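Beta sliding clamp (Streptococcus pneumoniae, PDB 2AWA) probably forms a head-to-tail dimeric ring around DNA that tethers DNA polymerases and other proteins to it and makes them processive. Local coordinates at residues T301-I306 / S312-S317. Sequence-based numbering, arbitrary orientation.
Sequences TVKLEI and SAHVHS
The imidazole of His314 leans back along its own strand toward Ser312 and meets Glu305 on the neighbouring strand. With CG beside its backbone N and anti to the carbonyl carbon (chi1 -47°), the ring brings NE2 to 2.9 Å from Ser312 OG, a hydrogen bond in which either group could be the donor. The Glu305 chain, extended beyond CG, carries its carboxylate obliquely across the NE2 corner of the imidazole, with the two planes 23° apart. OE1 stands 3.5 Å from His314 NE2 at an angle too poor for a hydrogen bond; the carboxylate may still favour a protonated ring, whereas the Lys303 amine, with NZ 5.1 Å from His314 ND1, would oppose it. Glu305 CB approaches Ser312 OG (3.6 Å) and the NE2 side of the ring, while the carbonyl O of Lys303 sits at the ring edge, in its plane, 3.7 Å from His314 CD2. Lys303 contributes its aliphatic base, CB reaching the carbonyl O of His314.

These residues share one face of the antiparallel beta hairpin formed by strands 302-307 and 310-317 in the C-terminal domain of the clamp. Lys303-His314 and Glu305-Ser312 are hydrogen-bonded pairs flanking the non-hydrogen-bonded pair Leu304-Ala313. Glu305 N donates almost straight to Ser312 O (2.8 Å, 174° at the hydrogen), and the same oxygen receives a CA-H contact from Leu304.

The other face is apolar. Val302 CG2 touches both Val315 CG2 (4.0 Å) and Ala313 CB (4.1 Å), and the two valine side chains cross at about a right angle. Leu304 points CD2 back over the Ser312 carbonyl toward Ala313. Ala290 of helix 280-294 packs on both valines, and Ile327 of strand 321-327 touches Leu304 and Ala313.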
loop_
_atom_site.group_PDB
_atom_site.type_symbol
_atom_site.label_atom_id
_atom_site.label_comp_id
_atom_site.label_asym_id
_atom_site.label_seq_id
_atom_site.Cartn_x
_atom_site.Cartn_y
_atom_site.Cartn_z
ATOM N N THR B 301 13.073 10.568 23.455
ATOM C CA THR B 301 12.470 9.986 24.641
ATOM C C THR B 301 11.224 10.674 25.175
ATOM O O THR B 301 11.030 11.846 25.022
ATOM C CB THR B 301 13.452 9.922 25.802
ATOM O OG1 THR B 301 13.951 11.229 26.061
ATOM C CG2 THR B 301 14.581 8.971 25.481
ATOM N N VAL B 302 10.395 9.886 25.825
ATOM C CA VAL B 302 9.236 10.345 26.570
ATOM C C VAL B 302 9.644 10.259 28.042
ATOM O O VAL B 302 10.432 9.404 28.423
ATOM C CB VAL B 302 7.977 9.447 26.269
ATOM C CG1 VAL B 302 8.124 8.046 26.875
ATOM C CG2 VAL B 302 6.700 10.084 26.769
ATOM N N LYS B 303 9.132 11.175 28.847
ATOM C CA LYS B 303 9.423 11.242 30.256
ATOM C C LYS B 303 8.122 10.991 30.974
ATOM O O LYS B 303 7.165 11.739 30.795
ATOM C CB LYS B 303 9.979 12.623 30.616
ATOM C CG LYS B 303 10.060 12.926 32.128
ATOM C CD LYS B 303 11.245 13.845 32.512
ATOM C CE LYS B 303 11.128 15.275 32.028
ATOM N NZ LYS B 303 9.980 16.017 32.617
ATOM N N LEU B 304 8.072 9.909 31.745
ATOM C CA LEU B 304 6.954 9.660 32.633
ATOM C C LEU B 304 7.279 10.308 33.947
ATOM O O LEU B 304 8.372 10.102 34.484
ATOM C CB LEU B 304 6.714 8.169 32.872
ATOM C CG LEU B 304 5.753 7.449 31.947
ATOM C CD1 LEU B 304 5.420 6.088 32.524
ATOM C CD2 LEU B 304 4.493 8.265 31.758
ATOM N N GLU B 305 6.336 11.101 34.445
ATOM C CA GLU B 305 6.425 11.660 35.777
ATOM C C GLU B 305 5.313 11.064 36.640
ATOM O O GLU B 305 4.156 11.075 36.268
ATOM C CB GLU B 305 6.315 13.183 35.705
ATOM C CG GLU B 305 6.759 13.913 36.965
ATOM C CD GLU B 305 6.090 15.273 37.098
ATOM O OE1 GLU B 305 5.967 15.978 36.070
ATOM O OE2 GLU B 305 5.674 15.635 38.225
ATOM N N ILE B 306 5.676 10.517 37.785
ATOM C CA ILE B 306 4.701 9.923 38.687
ATOM C C ILE B 306 4.774 10.594 40.067
ATOM O O ILE B 306 5.670 10.296 40.837
ATOM C CB ILE B 306 4.959 8.405 38.815
ATOM C CG1 ILE B 306 5.028 7.758 37.422
ATOM C CG2 ILE B 306 3.874 7.736 39.662
ATOM C CD1 ILE B 306 5.981 6.621 37.344
ATOM N N SER B 312 1.995 11.268 34.390
ATOM C CA SER B 312 1.939 12.182 33.254
ATOM C C SER B 312 3.108 11.973 32.327
ATOM O O SER B 312 4.180 11.549 32.770
ATOM C CB SER B 312 1.904 13.611 33.739
ATOM O OG SER B 312 2.977 13.817 34.605
ATOM N N ALA B 313 2.881 12.248 31.043
ATOM C CA ALA B 313 3.898 12.117 29.990
ATOM C C ALA B 313 4.291 13.481 29.446
ATOM O O ALA B 313 3.423 14.351 29.190
ATOM C CB ALA B 313 3.388 11.248 28.866
ATOM N N HIS B 314 5.602 13.643 29.240
ATOM C CA HIS B 314 6.175 14.889 28.763
ATOM C C HIS B 314 7.241 14.669 27.704
ATOM O O HIS B 314 8.145 13.847 27.868
ATOM C CB HIS B 314 6.760 15.677 29.920
ATOM C CG HIS B 314 5.852 15.759 31.107
ATOM N ND1 HIS B 314 5.128 16.891 31.410
ATOM C CD2 HIS B 314 5.552 14.847 32.067
ATOM C CE1 HIS B 314 4.418 16.675 32.502
ATOM N NE2 HIS B 314 4.651 15.440 32.917
ATOM N N VAL B 315 7.107 15.420 26.615
ATOM C CA VAL B 315 8.088 15.459 25.557
ATOM C C VAL B 315 8.343 16.916 25.263
ATOM O O VAL B 315 7.406 17.698 25.137
ATOM C CB VAL B 315 7.567 14.786 24.260
ATOM C CG1 VAL B 315 8.603 14.916 23.131
ATOM C CG2 VAL B 315 7.200 13.294 24.511
ATOM N N HIS B 316 9.606 17.281 25.146
ATOM C CA HIS B 316 9.955 18.599 24.693
ATOM C C HIS B 316 10.856 18.518 23.493
ATOM O O HIS B 316 12.010 18.176 23.620
ATOM C CB HIS B 316 10.665 19.395 25.775
ATOM C CG HIS B 316 10.974 20.790 25.356
ATOM N ND1 HIS B 316 12.151 21.135 24.725
ATOM C CD2 HIS B 316 10.249 21.929 25.447
ATOM C CE1 HIS B 316 12.146 22.432 24.467
ATOM N NE2 HIS B 316 11.006 22.935 24.902
ATOM N N SER B 317 10.329 18.873 22.332
ATOM C CA SER B 317 11.109 18.898 21.103
ATOM C C SER B 317 11.337 20.340 20.663
ATOM O O SER B 317 10.476 20.943 20.046
ATOM C CB SER B 317 10.388 18.102 20.027
ATOM O OG SER B 317 11.190 18.046 18.879
#